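Local atomic coordinates of abietadiene synthase, chloroplastic (Abies grandis, PDB entry 3S9V), a protein that belongs to the terpene synthase family, a chloroplastic, mainly helical enzyme with an N-terminal terpene synthase domain and a metal-binding domain. Residues R328-L332 with H333-V337. Sequence-based numbering, arbitrary orientation.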
loop_
_atom_site.group_PDB
_atom_site.type_symbol
_atom_site.label_atom_id
_atom_site.label_comp_id
_atom_site.label_asym_id
_atom_site.label_seq_id
_atom_site.Cartn_x
_atom_site.Cartn_y
_atom_site.Cartn_z
ATOM N N ARG A 328 0.253 -0.096 9.167
ATOM C CA ARG A 328 0.965 0.770 8.219
ATOM C C ARG A 328 0.324 2.141 8.029
ATOM O O ARG A 328 0.997 3.173 8.154
ATOM C CB ARG A 328 1.106 0.103 6.846
ATOM C CG ARG A 328 1.904 0.944 5.829
ATOM C CD ARG A 328 2.061 0.200 4.508
ATOM N NE ARG A 328 0.763 -0.297 4.084
ATOM C CZ ARG A 328 -0.104 0.384 3.348
ATOM N NH1 ARG A 328 -1.273 -0.163 3.042
ATOM N NH2 ARG A 328 0.210 1.589 2.885
ATOM N N ILE A 329 -0.969 2.156 7.725
ATOM C CA ILE A 329 -1.672 3.412 7.499
ATOM C C ILE A 329 -1.776 4.309 8.731
ATOM O O ILE A 329 -1.615 5.521 8.620
ATOM C CB ILE A 329 -3.072 3.162 6.929
ATOM C CG1 ILE A 329 -2.941 2.493 5.556
ATOM C CG2 ILE A 329 -3.838 4.481 6.817
ATOM C CD1 ILE A 329 -4.268 2.130 4.894
ATOM N N LEU A 330 -2.049 3.730 9.896
ATOM C CA LEU A 330 -2.134 4.518 11.125
ATOM C C LEU A 330 -0.749 5.055 11.479
ATOM O O LEU A 330 -0.608 6.179 11.972
ATOM C CB LEU A 330 -2.678 3.671 12.286
ATOM C CG LEU A 330 -4.170 3.312 12.193
ATOM C CD1 LEU A 330 -4.557 2.389 13.330
ATOM C CD2 LEU A 330 -5.008 4.588 12.253
ATOM N N ARG A 331 0.275 4.247 11.223
ATOM C CA ARG A 331 1.631 4.673 11.502
ATOM C C ARG A 331 2.017 5.831 10.596
ATOM O O ARG A 331 2.529 6.852 11.066
ATOM C CB ARG A 331 2.621 3.527 11.304
ATOM C CG ARG A 331 4.063 4.004 11.144
ATOM C CD ARG A 331 5.047 2.874 11.353
ATOM N NE ARG A 331 5.117 2.508 12.760
ATOM C CZ ARG A 331 5.921 1.572 13.246
ATOM N NH1 ARG A 331 5.918 1.314 14.545
ATOM N NH2 ARG A 331 6.715 0.889 12.433
ATOM N N LEU A 332 1.778 5.682 9.297
ATOM C CA LEU A 332 2.138 6.749 8.372
ATOM C C LEU A 332 1.384 8.035 8.663
ATOM O O LEU A 332 1.889 9.122 8.383
ATOM C CB LEU A 332 1.912 6.314 6.918
ATOM C CG LEU A 332 2.898 5.257 6.402
ATOM C CD1 LEU A 332 2.502 4.801 5.014
ATOM C CD2 LEU A 332 4.309 5.840 6.385
ATOM N N HIS A 333 0.191 7.932 9.237
ATOM C CA HIS A 333 -0.574 9.140 9.535
ATOM C C HIS A 333 -0.364 9.731 10.927
ATOM O O HIS A 333 -1.167 10.543 11.386
ATOM C CB HIS A 333 -2.059 8.895 9.276
ATOM C CG HIS A 333 -2.404 8.851 7.823
ATOM N ND1 HIS A 333 -2.993 9.909 7.166
ATOM C CD2 HIS A 333 -2.184 7.902 6.884
ATOM C CE1 HIS A 333 -3.121 9.615 5.885
ATOM N NE2 HIS A 333 -2.637 8.401 5.688
ATOM N N GLY A 334 0.710 9.313 11.596
ATOM C CA GLY A 334 1.046 9.856 12.909
ATOM C C GLY A 334 0.405 9.298 14.170
ATOM O O GLY A 334 0.548 9.890 15.240
ATOM N N TYR A 335 -0.294 8.173 14.060
ATOM C CA TYR A 335 -0.936 7.570 15.214
ATOM C C TYR A 335 0.068 6.728 15.997
ATOM O O TYR A 335 1.026 6.205 15.428
ATOM C CB TYR A 335 -2.119 6.714 14.760
ATOM C CG TYR A 335 -3.259 7.531 14.201
ATOM C CD1 TYR A 335 -4.238 8.071 15.040
ATOM C CD2 TYR A 335 -3.339 7.803 12.839
ATOM C CE1 TYR A 335 -5.272 8.865 14.525
ATOM C CE2 TYR A 335 -4.363 8.594 12.315
ATOM C CZ TYR A 335 -5.326 9.120 13.159
ATOM O OH TYR A 335 -6.342 9.890 12.626
ATOM N N ASN A 336 -0.145 6.614 17.305
ATOM C CA ASN A 336 0.761 5.845 18.147
ATOM C C ASN A 336 0.370 4.388 18.194
ATOM O O ASN A 336 -0.326 3.945 19.106
ATOM C CB ASN A 336 0.810 6.408 19.569
ATOM C CG ASN A 336 1.721 5.596 20.484
ATOM O OD1 ASN A 336 2.640 4.922 20.018
ATOM N ND2 ASN A 336 1.475 5.666 21.788
ATOM N N VAL A 337 0.829 3.652 17.190
ATOM C CA VAL A 337 0.562 2.233 17.082
ATOM C C VAL A 337 1.894 1.500 17.137
ATOM O O VAL A 337 2.914 2.025 16.709
ATOM C CB VAL A 337 -0.164 1.905 15.765
ATOM C CG1 VAL A 337 -1.579 2.470 15.807
ATOM C CG2 VAL A 337 0.608 2.478 14.589
HETATM O O HOH W 1 4.121 3.737 14.985
HETATM O O HOH W 2 2.630 7.090 13.760
#
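A Schellman motif ends helix 320-332, where Leu330 and Arg331 meet the turn that carries Gly334 and Tyr335. Tyr335 N reaches back to Leu330 O at 2.9 Å, and Gly334 N bonds to Arg331 O from above the carbonyl plane, 60° out of it. Gly334, with positive phi (84°), is the C-prime residue, a backbone shape that calls for glycine. One step earlier, His333 N holds Ile329 O at 3.1 Å, while the imidazole edge brings CD2 against that same oxygen and CG2 of Ile329. The apolar contact of the motif is Leu330 on Tyr335: CD2 of Leu330 sits over one face of the ring, 4.1 Å from its centroid, a CH-pi contact. Tyr335 CG, anti to its own carbonyl carbon (chi1 -69°), sets the ring beside the helix end, where its CD2 edge meets Leu330 O in plane. Val337 then folds back, CG1 lying 3.9 Å from Leu330 CD1 and CG2 against Arg331 CB. Two waters bridge the returning chain: one accepts from Arg331 NE and donates to Val337 O, the other donates to the carbonyl oxygens of Arg331 and Tyr335. Outside the turn, Arg331 forms a salt bridge with Glu380, and His333 NE2 bonds to Glu281 of helix 269-282. Helix 290-301 covers the His333 and Tyr335 side through Leu297, with Asp298 taking the tyrosine hydroxyl, while Trp304 packs on Leu330 and Val337.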